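Local coordinates for glycerol-3-phosphate dehydrogenase [NAD(P)+] (Coxiella burnetii, PDB 3K96), which probably catalyses the NAD(P)H-dependent reduction of dihydroxyacetone phosphate to sn-glycerol 3-phosphate, the key precursor for phospholipid synthesis, at residues A[29-34]-A[98-103]; A[53-58]-A[85-90]; A[128-133]-A[183-188]. One frame throughout, in Å; residues are numbered along the deposited sequence. Where two conformers were deposited one is given.

How the contacts relate
All three contacts belong to the mixed sheet of the nucleotide-binding region. Contact 2 joins the outermost strand 87-90, with its exposed Lys88, to strand 55-58; contact 1 joins strands 32-35 and 102-105, burying Ile32, Ala33, Val100 and Ile103; contact 3 sets helix 183-193 against strand 128-131, nearer the chain centre (about 15 Å between centres, against about 21 Å for the others). Contacts 1 and 2 meet where Ile34 N bonds Arg56 O, contacts 1 and 3 through Asp102 and Arg128. Contact 2 is a ladder of backbone bonds with an arginine laid over a tyrosine on one face, contact 1 a single bond extended by a water, while contact 3 rests mainly on side chains.

Contact 1: A[29-34]-A[98-103]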
loop_
_atom_site.group_PDB
_atom_site.type_symbol
_atom_site.label_atom_id
_atom_site.label_comp_id
_atom_site.label_asym_id
_atom_site.label_seq_id
_atom_site.Cartn_x
_atom_site.Cartn_y
_atom_site.Cartn_z
ATOM N N LYS A 29 -16.947 -22.197 27.274
ATOM C CA LYS A 29 -17.132 -23.545 27.787
ATOM C C LYS A 29 -17.079 -24.519 26.610
ATOM O O LYS A 29 -16.419 -25.555 26.667
ATOM C CB LYS A 29 -18.473 -23.700 28.521
ATOM C CG LYS A 29 -18.546 -23.050 29.912
ATOM C CD LYS A 29 -19.844 -23.455 30.640
ATOM C CE LYS A 29 -19.862 -22.984 32.102
ATOM N NZ LYS A 29 -21.082 -23.447 32.831
ATOM N N HIS A 30 -17.758 -24.166 25.528
ATOM C CA HIS A 30 -17.819 -25.048 24.376
ATOM C C HIS A 30 -16.621 -24.923 23.441
ATOM O O HIS A 30 -16.026 -23.859 23.328
ATOM C CB HIS A 30 -19.102 -24.798 23.596
ATOM C CG HIS A 30 -20.337 -24.951 24.418
ATOM N ND1 HIS A 30 -20.798 -26.178 24.844
ATOM C CD2 HIS A 30 -21.213 -24.032 24.892
ATOM C CE1 HIS A 30 -21.901 -26.008 25.551
ATOM N NE2 HIS A 30 -22.176 -24.716 25.591
ATOM N N PRO A 31 -16.268 -26.027 22.771
ATOM C CA PRO A 31 -15.169 -25.977 21.831
ATOM C C PRO A 31 -15.574 -25.273 20.553
ATOM O O PRO A 31 -16.744 -25.237 20.221
ATOM C CB PRO A 31 -14.878 -27.458 21.536
ATOM C CG PRO A 31 -15.594 -28.238 22.573
ATOM C CD PRO A 31 -16.761 -27.403 22.973
ATOM N N ILE A 32 -14.611 -24.679 19.864
ATOM C CA ILE A 32 -14.881 -24.068 18.573
ATOM C C ILE A 32 -14.228 -24.984 17.548
ATOM O O ILE A 32 -13.179 -25.574 17.819
ATOM C CB ILE A 32 -14.377 -22.615 18.499
ATOM C CG1 ILE A 32 -14.727 -21.990 17.128
ATOM C CG2 ILE A 32 -12.894 -22.543 18.802
ATOM C CD1 ILE A 32 -14.538 -20.495 17.098
ATOM N N ALA A 33 -14.871 -25.169 16.403
ATOM C CA ALA A 33 -14.313 -26.010 15.358
ATOM C C ALA A 33 -13.750 -25.136 14.237
ATOM O O ALA A 33 -14.397 -24.170 13.800
ATOM C CB ALA A 33 -15.384 -26.983 14.790
ATOM N N ILE A 34 -12.537 -25.472 13.798
ATOM C CA ILE A 34 -11.909 -24.801 12.657
ATOM C C ILE A 34 -11.757 -25.821 11.536
ATOM O O ILE A 34 -11.033 -26.806 11.677
ATOM C CB ILE A 34 -10.538 -24.203 13.021
ATOM C CG1 ILE A 34 -10.735 -23.034 13.999
ATOM C CG2 ILE A 34 -9.815 -23.774 11.758
ATOM C CD1 ILE A 34 -9.470 -22.429 14.550
ATOM N N GLU A 98 -19.690 -32.468 16.507
ATOM C CA GLU A 98 -20.574 -32.984 17.569
ATOM C C GLU A 98 -20.252 -32.237 18.877
ATOM O O GLU A 98 -19.127 -32.260 19.347
ATOM C CB GLU A 98 -20.396 -34.498 17.716
ATOM C CG GLU A 98 -21.439 -35.197 18.602
ATOM C CD GLU A 98 -22.846 -35.180 18.010
ATOM O OE1 GLU A 98 -22.980 -35.203 16.759
ATOM O OE2 GLU A 98 -23.819 -35.164 18.804
ATOM N N GLY A 99 -21.242 -31.551 19.447
ATOM C CA GLY A 99 -21.044 -30.772 20.676
ATOM C C GLY A 99 -20.480 -29.374 20.404
ATOM O O GLY A 99 -20.099 -28.648 21.321
ATOM N N VAL A 100 -20.437 -28.995 19.138
ATOM C CA VAL A 100 -19.905 -27.690 18.733
ATOM C C VAL A 100 -20.965 -26.954 17.942
ATOM O O VAL A 100 -21.616 -27.553 17.089
ATOM C CB VAL A 100 -18.670 -27.875 17.818
ATOM C CG1 VAL A 100 -18.271 -26.548 17.159
ATOM C CG2 VAL A 100 -17.523 -28.494 18.610
ATOM N N THR A 101 -21.172 -25.675 18.227
ATOM C CA THR A 101 -22.126 -24.904 17.428
ATOM C C THR A 101 -21.484 -23.718 16.690
ATOM O O THR A 101 -22.095 -23.182 15.756
ATOM C CB THR A 101 -23.287 -24.431 18.263
ATOM O OG1 THR A 101 -22.770 -23.663 19.346
ATOM C CG2 THR A 101 -24.101 -25.644 18.782
ATOM N N ASP A 102 -20.284 -23.302 17.117
ATOM C CA ASP A 102 -19.537 -22.205 16.460
ATOM C C ASP A 102 -18.455 -22.798 15.588
ATOM O O ASP A 102 -17.578 -23.510 16.073
ATOM C CB ASP A 102 -18.926 -21.247 17.473
ATOM C CG ASP A 102 -19.962 -20.351 18.121
ATOM O OD1 ASP A 102 -21.105 -20.294 17.621
ATOM O OD2 ASP A 102 -19.624 -19.680 19.109
ATOM N N ILE A 103 -18.521 -22.488 14.294
ATOM C CA ILE A 103 -17.618 -23.051 13.303
ATOM C C ILE A 103 -16.908 -21.963 12.498
ATOM O O ILE A 103 -17.537 -21.011 12.041
ATOM C CB ILE A 103 -18.432 -23.900 12.318
ATOM C CG1 ILE A 103 -19.348 -24.869 13.094
ATOM C CG2 ILE A 103 -17.522 -24.626 11.357
ATOM C CD1 ILE A 103 -20.391 -25.546 12.239
HETATM O O HOH W 1 -19.195 -23.825 19.760
#
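The imidazole of His30 and the ring of Pro31 both approach the carbonyl oxygen of Gly99. His30 only comes near Gly99 O, which stands oblique to the imidazole, while Pro31 CD makes a loose van der Waals contact with Gly99 O at 3.9 Å. Gly99 turns the chain with a positive phi of 84°, a conformation suited to a residue that has no CB to press on the carbonyl of Glu98. The carboxylate of Asp102 has its salt-bridge partner outside the two segments, Arg128.

Beyond the rings the backbones draw together. A water donates to Pro31 O at 2.9 Å and accepts from Asp102 N at 2.9 Å, bridging the chains where they are still too far apart to bond directly. One step on, Ala33 N reaches Asp102 O at 3.2 Å in a nearly straight bond (172°), and Ile103 CA adds a CH contact to Ala33 O at 3.4 Å. The methylene CG1 of Ile32 also leans on that acceptor, 3.4 Å from Asp102 O.

Val100 fills the angle between the diverging chains. With CG1 anti to the backbone N (chi1 169°), this methyl lies 3.8 Å from Ala33 CB, and CG2 faces Pro31. The small Ala33 shares its side of the sheet with Ile103, and helix 93-97 covers both through Leu97.

Strands 32-35 and 102-105 are thus parallel neighbours drawn together at their amino ends, the central strand 1 and strand 4 pairing of a Rossmann-type dinucleotide-binding fold.

Contact 2: A[53-58]-A[85-90]; sequences QKVRLW and ETLKAY
Thr86 O and Val55 N begin the ladder, 2.9 Å apart with an N-H...O angle of 175°. Val55 O then accepts from Lys88 N, and Leu57 N gives to Lys88 O at 2.8 Å. Leu57 O takes Tyr90 N at 2.9 Å. Each of these acceptors gains a CH contact too, the shortest from Ala89 CA to Leu57 O at 3.1 Å. The other edge of strand 55-58 is satisfied by Ile32, Ile34 and Gly36; on strand 87-90, Ala89 O accepts from Gln69 NE2.

This parallel pair closes the beta-alpha-beta unit of strand 55-58, helix 62-71 and strand 87-90 at the margin of the Rossmann-type sheet. On one face the branched chains of Val55 and Leu87 suit burial beneath helix 39-49, while Leu57 packs on Ile34; Leu87 CD1 touches both Val55 CG1 and Leu57 CB.

On the opposite face Arg56, extended from CG to NE, lies over the Tyr90 ring, its CD 4.1 Å from the ring centroid, with the guanidinium and phenol planes only 18° apart. Tyr90 OH sits over a guanidinium face, where the angle is too poor for a hydrogen bond with NE. Arg56 NH1 instead serves the carbonyls of Ser96 and Glu98. Gln53 NE2 donates to Arg192 O, and Trp58 NE1 weakly to Cys91 O. Lys88 makes a salt bridge whose hydrogen bond is weak (NZ to Glu85 OE1, 3.3 Å).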
loop_
_atom_site.group_PDB
_atom_site.type_symbol
_atom_site.label_atom_id
_atom_site.label_comp_id
_atom_site.label_asym_id
_atom_site.label_seq_id
_atom_site.Cartn_x
_atom_site.Cartn_y
_atom_site.Cartn_z
ATOM N N GLN A 53 -8.654 -21.811 25.257
ATOM C CA GLN A 53 -9.913 -22.232 24.657
ATOM C C GLN A 53 -9.736 -23.593 23.999
ATOM O O GLN A 53 -8.676 -23.900 23.446
ATOM C CB GLN A 53 -10.371 -21.210 23.610
ATOM C CG GLN A 53 -10.615 -19.817 24.173
ATOM C CD GLN A 53 -10.767 -18.775 23.083
ATOM O OE1 GLN A 53 -11.279 -19.068 21.997
ATOM N NE2 GLN A 53 -10.303 -17.546 23.360
ATOM N N LYS A 54 -10.769 -24.418 24.061
ATOM C CA LYS A 54 -10.733 -25.719 23.421
ATOM C C LYS A 54 -10.968 -25.523 21.941
ATOM O O LYS A 54 -11.935 -24.867 21.551
ATOM C CB LYS A 54 -11.832 -26.630 23.967
ATOM C CG LYS A 54 -11.754 -26.849 25.471
ATOM C CD LYS A 54 -12.963 -27.647 25.978
ATOM C CE LYS A 54 -13.049 -27.635 27.514
ATOM N NZ LYS A 54 -13.336 -26.253 28.044
ATOM N N VAL A 55 -10.108 -26.113 21.122
ATOM C CA VAL A 55 -10.228 -25.987 19.702
ATOM C C VAL A 55 -10.106 -27.311 18.996
ATOM O O VAL A 55 -9.232 -28.118 19.323
ATOM C CB VAL A 55 -9.113 -25.060 19.126
ATOM C CG1 VAL A 55 -9.283 -24.928 17.621
ATOM C CG2 VAL A 55 -9.141 -23.701 19.803
ATOM N N ARG A 56 -10.965 -27.520 18.005
ATOM C CA ARG A 56 -10.930 -28.715 17.181
ATOM C C ARG A 56 -10.599 -28.287 15.749
ATOM O O ARG A 56 -11.334 -27.510 15.131
ATOM C CB ARG A 56 -12.266 -29.445 17.197
ATOM C CG ARG A 56 -12.681 -29.942 18.557
ATOM C CD ARG A 56 -14.037 -30.609 18.465
ATOM N NE ARG A 56 -14.546 -31.007 19.771
ATOM C CZ ARG A 56 -15.699 -31.636 19.971
ATOM N NH1 ARG A 56 -16.492 -31.938 18.946
ATOM N NH2 ARG A 56 -16.058 -31.963 21.208
ATOM N N LEU A 57 -9.508 -28.827 15.231
ATOM C CA LEU A 57 -9.043 -28.512 13.902
ATOM C C LEU A 57 -9.252 -29.691 12.977
ATOM O O LEU A 57 -8.707 -30.760 13.209
ATOM C CB LEU A 57 -7.549 -28.174 13.970
ATOM C CG LEU A 57 -6.873 -27.741 12.674
ATOM C CD1 LEU A 57 -7.514 -26.459 12.156
ATOM C CD2 LEU A 57 -5.370 -27.559 12.915
ATOM N N TRP A 58 -10.011 -29.489 11.915
ATOM C CA TRP A 58 -10.311 -30.540 10.943
ATOM C C TRP A 58 -9.647 -30.280 9.600
ATOM O O TRP A 58 -9.544 -29.137 9.140
ATOM C CB TRP A 58 -11.818 -30.614 10.730
ATOM C CG TRP A 58 -12.301 -31.571 9.655
ATOM C CD1 TRP A 58 -12.516 -32.921 9.791
ATOM C CD2 TRP A 58 -12.696 -31.239 8.315
ATOM N NE1 TRP A 58 -12.986 -33.449 8.611
ATOM C CE2 TRP A 58 -13.110 -32.440 7.690
ATOM C CE3 TRP A 58 -12.730 -30.041 7.573
ATOM C CZ2 TRP A 58 -13.551 -32.482 6.365
ATOM C CZ3 TRP A 58 -13.178 -30.079 6.261
ATOM C CH2 TRP A 58 -13.582 -31.299 5.666
ATOM N N GLU A 85 -2.160 -28.152 24.567
ATOM C CA GLU A 85 -2.993 -29.308 24.899
ATOM C C GLU A 85 -4.467 -29.142 24.470
ATOM O O GLU A 85 -5.117 -30.108 24.120
ATOM C CB GLU A 85 -2.881 -29.604 26.415
ATOM C CG GLU A 85 -3.646 -30.850 26.905
ATOM C CD GLU A 85 -3.167 -32.147 26.240
ATOM O OE1 GLU A 85 -3.919 -33.162 26.275
ATOM O OE2 GLU A 85 -2.045 -32.147 25.664
ATOM N N THR A 86 -4.971 -27.908 24.449
ATOM C CA THR A 86 -6.382 -27.646 24.106
ATOM C C THR A 86 -6.708 -27.676 22.610
ATOM O O THR A 86 -7.880 -27.523 22.228
ATOM C CB THR A 86 -6.868 -26.333 24.722
ATOM O OG1 THR A 86 -5.971 -25.273 24.363
ATOM C CG2 THR A 86 -6.927 -26.451 26.261
ATOM N N LEU A 87 -5.688 -27.891 21.777
ATOM C CA LEU A 87 -5.867 -27.959 20.336
ATOM C C LEU A 87 -5.734 -29.397 19.864
ATOM O O LEU A 87 -4.680 -30.016 20.034
ATOM C CB LEU A 87 -4.840 -27.070 19.636
ATOM C CG LEU A 87 -4.725 -27.121 18.113
ATOM C CD1 LEU A 87 -6.049 -27.025 17.402
ATOM C CD2 LEU A 87 -3.783 -25.996 17.666
ATOM N N LYS A 88 -6.803 -29.910 19.255
ATOM C CA LYS A 88 -6.854 -31.291 18.769
ATOM C C LYS A 88 -7.315 -31.373 17.330
ATOM O O LYS A 88 -8.278 -30.721 16.944
ATOM C CB LYS A 88 -7.837 -32.116 19.626
ATOM C CG LYS A 88 -7.500 -32.189 21.120
ATOM C CD LYS A 88 -6.153 -32.856 21.346
ATOM C CE LYS A 88 -5.837 -32.992 22.825
ATOM N NZ LYS A 88 -4.432 -33.480 23.011
ATOM N N ALA A 89 -6.634 -32.200 16.544
ATOM C CA ALA A 89 -6.991 -32.430 15.152
ATOM C C ALA A 89 -8.007 -33.582 15.049
ATOM O O ALA A 89 -7.918 -34.558 15.778
ATOM C CB ALA A 89 -5.731 -32.757 14.320
ATOM N N TYR A 90 -8.971 -33.440 14.148
ATOM C CA TYR A 90 -9.998 -34.441 13.895
ATOM C C TYR A 90 -10.008 -34.685 12.403
ATOM O O TYR A 90 -9.787 -33.746 11.629
ATOM C CB TYR A 90 -11.373 -33.890 14.280
ATOM C CG TYR A 90 -11.658 -33.853 15.749
ATOM C CD1 TYR A 90 -10.923 -33.058 16.603
ATOM C CD2 TYR A 90 -12.695 -34.607 16.286
ATOM C CE1 TYR A 90 -11.180 -33.036 17.950
ATOM C CE2 TYR A 90 -12.970 -34.581 17.630
ATOM C CZ TYR A 90 -12.209 -33.799 18.454
ATOM O OH TYR A 90 -12.494 -33.774 19.787
#

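Contact 3: A[128-133]-A[183-188]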
loop_
_atom_site.group_PDB
_atom_site.type_symbol
_atom_site.label_atom_id
_atom_site.label_comp_id
_atom_site.label_asym_id
_atom_site.label_seq_id
_atom_site.Cartn_x
_atom_site.Cartn_y
_atom_site.Cartn_z
ATOM N N ARG A 128 -23.587 -21.283 14.241
ATOM C CA ARG A 128 -23.089 -20.006 13.736
ATOM C C ARG A 128 -21.843 -20.310 12.936
ATOM O O ARG A 128 -21.002 -21.097 13.365
ATOM C CB ARG A 128 -22.796 -19.043 14.877
ATOM C CG ARG A 128 -24.009 -18.832 15.771
ATOM C CD ARG A 128 -23.780 -17.718 16.742
ATOM N NE ARG A 128 -22.781 -18.013 17.758
ATOM C CZ ARG A 128 -22.483 -17.181 18.747
ATOM N NH1 ARG A 128 -23.096 -16.010 18.838
ATOM N NH2 ARG A 128 -21.576 -17.511 19.639
ATOM N N ILE A 129 -21.722 -19.655 11.788
ATOM C CA ILE A 129 -20.651 -19.926 10.849
ATOM C C ILE A 129 -19.820 -18.701 10.497
ATOM O O ILE A 129 -20.325 -17.711 9.997
ATOM C CB ILE A 129 -21.237 -20.546 9.550
ATOM C CG1 ILE A 129 -21.858 -21.915 9.859
ATOM C CG2 ILE A 129 -20.149 -20.745 8.452
ATOM C CD1 ILE A 129 -22.652 -22.464 8.721
ATOM N N ALA A 130 -18.528 -18.783 10.780
ATOM C CA ALA A 130 -17.604 -17.707 10.439
ATOM C C ALA A 130 -16.617 -18.299 9.469
ATOM O O ALA A 130 -16.487 -19.510 9.413
ATOM C CB ALA A 130 -16.897 -17.179 11.682
ATOM N N TRP A 131 -15.962 -17.458 8.655
ATOM C CA TRP A 131 -14.934 -17.948 7.743
ATOM C C TRP A 131 -13.777 -16.947 7.588
ATOM O O TRP A 131 -13.936 -15.727 7.755
ATOM C CB TRP A 131 -15.492 -18.308 6.356
ATOM C CG TRP A 131 -16.103 -17.140 5.652
ATOM C CD1 TRP A 131 -15.469 -16.251 4.825
ATOM C CD2 TRP A 131 -17.455 -16.718 5.736
ATOM N NE1 TRP A 131 -16.357 -15.294 4.391
ATOM C CE2 TRP A 131 -17.586 -15.562 4.941
ATOM C CE3 TRP A 131 -18.578 -17.204 6.413
ATOM C CZ2 TRP A 131 -18.791 -14.890 4.803
ATOM C CZ3 TRP A 131 -19.779 -16.531 6.277
ATOM C CH2 TRP A 131 -19.874 -15.384 5.478
ATOM N N GLY A 132 -12.611 -17.521 7.301
ATOM C CA GLY A 132 -11.386 -16.785 7.015
ATOM C C GLY A 132 -11.030 -16.942 5.547
ATOM O O GLY A 132 -10.056 -16.329 5.068
ATOM N N THR A 133 -11.798 -17.784 4.840
ATOM C CA THR A 133 -11.626 -17.988 3.391
ATOM C C THR A 133 -11.801 -16.664 2.646
ATOM O O THR A 133 -12.635 -15.853 3.017
ATOM C CB THR A 133 -12.701 -18.962 2.859
ATOM O OG1 THR A 133 -12.622 -20.202 3.577
ATOM C CG2 THR A 133 -12.565 -19.204 1.351
ATOM N N SER A 183 -25.010 -9.128 15.728
ATOM C CA SER A 183 -24.245 -8.423 16.761
ATOM C C SER A 183 -23.756 -9.328 17.889
ATOM O O SER A 183 -22.655 -9.143 18.397
ATOM C CB SER A 183 -25.031 -7.248 17.336
ATOM O OG SER A 183 -26.191 -7.689 18.002
ATOM N N GLN A 184 -24.550 -10.315 18.278
ATOM C CA GLN A 184 -24.125 -11.209 19.341
ATOM C C GLN A 184 -22.934 -12.072 18.859
ATOM O O GLN A 184 -22.017 -12.374 19.625
ATOM C CB GLN A 184 -25.277 -12.113 19.760
ATOM C CG GLN A 184 -24.963 -12.991 20.935
ATOM C CD GLN A 184 -24.731 -12.187 22.196
ATOM O OE1 GLN A 184 -25.557 -11.350 22.575
ATOM N NE2 GLN A 184 -23.617 -12.447 22.864
ATOM N N PHE A 185 -22.945 -12.464 17.592
ATOM C CA PHE A 185 -21.873 -13.327 17.061
ATOM C C PHE A 185 -20.598 -12.526 16.972
ATOM O O PHE A 185 -19.530 -13.006 17.345
ATOM C CB PHE A 185 -22.305 -13.937 15.726
ATOM C CG PHE A 185 -21.406 -15.035 15.201
ATOM C CD1 PHE A 185 -20.772 -15.918 16.048
ATOM C CD2 PHE A 185 -21.334 -15.268 13.841
ATOM C CE1 PHE A 185 -19.994 -16.923 15.560
ATOM C CE2 PHE A 185 -20.590 -16.286 13.351
ATOM C CZ PHE A 185 -19.910 -17.119 14.214
ATOM N N SER A 186 -20.704 -11.298 16.486
ATOM C CA SER A 186 -19.556 -10.435 16.420
ATOM C C SER A 186 -18.909 -10.311 17.801
ATOM O O SER A 186 -17.695 -10.479 17.964
ATOM C CB SER A 186 -19.983 -9.050 15.925
ATOM O OG SER A 186 -18.901 -8.174 15.937
ATOM N N LYS A 187 -19.732 -10.021 18.794
ATOM C CA LYS A 187 -19.265 -9.853 20.172
ATOM C C LYS A 187 -18.529 -11.105 20.669
ATOM O O LYS A 187 -17.418 -11.016 21.196
ATOM C CB LYS A 187 -20.455 -9.529 21.085
ATOM C CG LYS A 187 -20.088 -9.049 22.451
ATOM C CD LYS A 187 -21.312 -8.642 23.302
ATOM C CE LYS A 187 -20.836 -8.074 24.663
ATOM N NZ LYS A 187 -21.923 -7.568 25.583
ATOM N N ASP A 188 -19.139 -12.261 20.464
ATOM C CA ASP A 188 -18.553 -13.502 20.899
ATOM C C ASP A 188 -17.231 -13.803 20.179
ATOM O O ASP A 188 -16.274 -14.230 20.801
ATOM C CB ASP A 188 -19.542 -14.663 20.713
ATOM C CG ASP A 188 -20.785 -14.520 21.584
ATOM O OD1 ASP A 188 -20.755 -13.689 22.514
ATOM O OD2 ASP A 188 -21.797 -15.218 21.331
#
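Arg128 and Phe185 carry most of this contact, in which helix 183-193 packs on one face of the Rossmann-type alpha/beta sheet, across the start of strand 128-131. Ile129, the next residue along the strand, points to the other face, where helices 109-119 and 143-151 lie.

The charged interactions stand at the more open end. Arg128 meets Asp188 end-on: NH1 and NH2 both donate to a single oxygen, OD2, each at 2.9 Å from it. Asp188 OD2 lies almost in the guanidinium plane and receives NH2 through its anti lone pair, while the carboxylate is turned 66° from that plane. The other oxygen is held within the helix, Gln184 NE2 lying 3.1 Å from Asp188 OD1, an i to i+4 pair that should steady the acid. Arg128 NE turns to Asp102, so acids on two elements fix the guanidinium and probably keep its charge well compensated. Arginine suits the place because it has donors for both and a flat face left for the ring.

The aromatic contact uses that face. The CB of Arg128, directed toward the helix, lies over the Phe185 ring, 3.6 Å from its centroid in a CH-pi contact. Farther out, a bend at chi3 (-68°) steers the guanidinium past the ring, Arg128 NE coming 3.4 Å from Phe185 CD1 with the two planes 33° apart.

Apolar packing adds to the burial. Ala130 is small enough to let the ring approach the sheet, its CB 3.9 Å from Phe185 CZ, and Ala157 of strand 156-160 also touches the phenyl group. A polar neighbour meets the ring's edge: Ile129 O lies in the ring plane, 3.7 Å from Phe185 CE2.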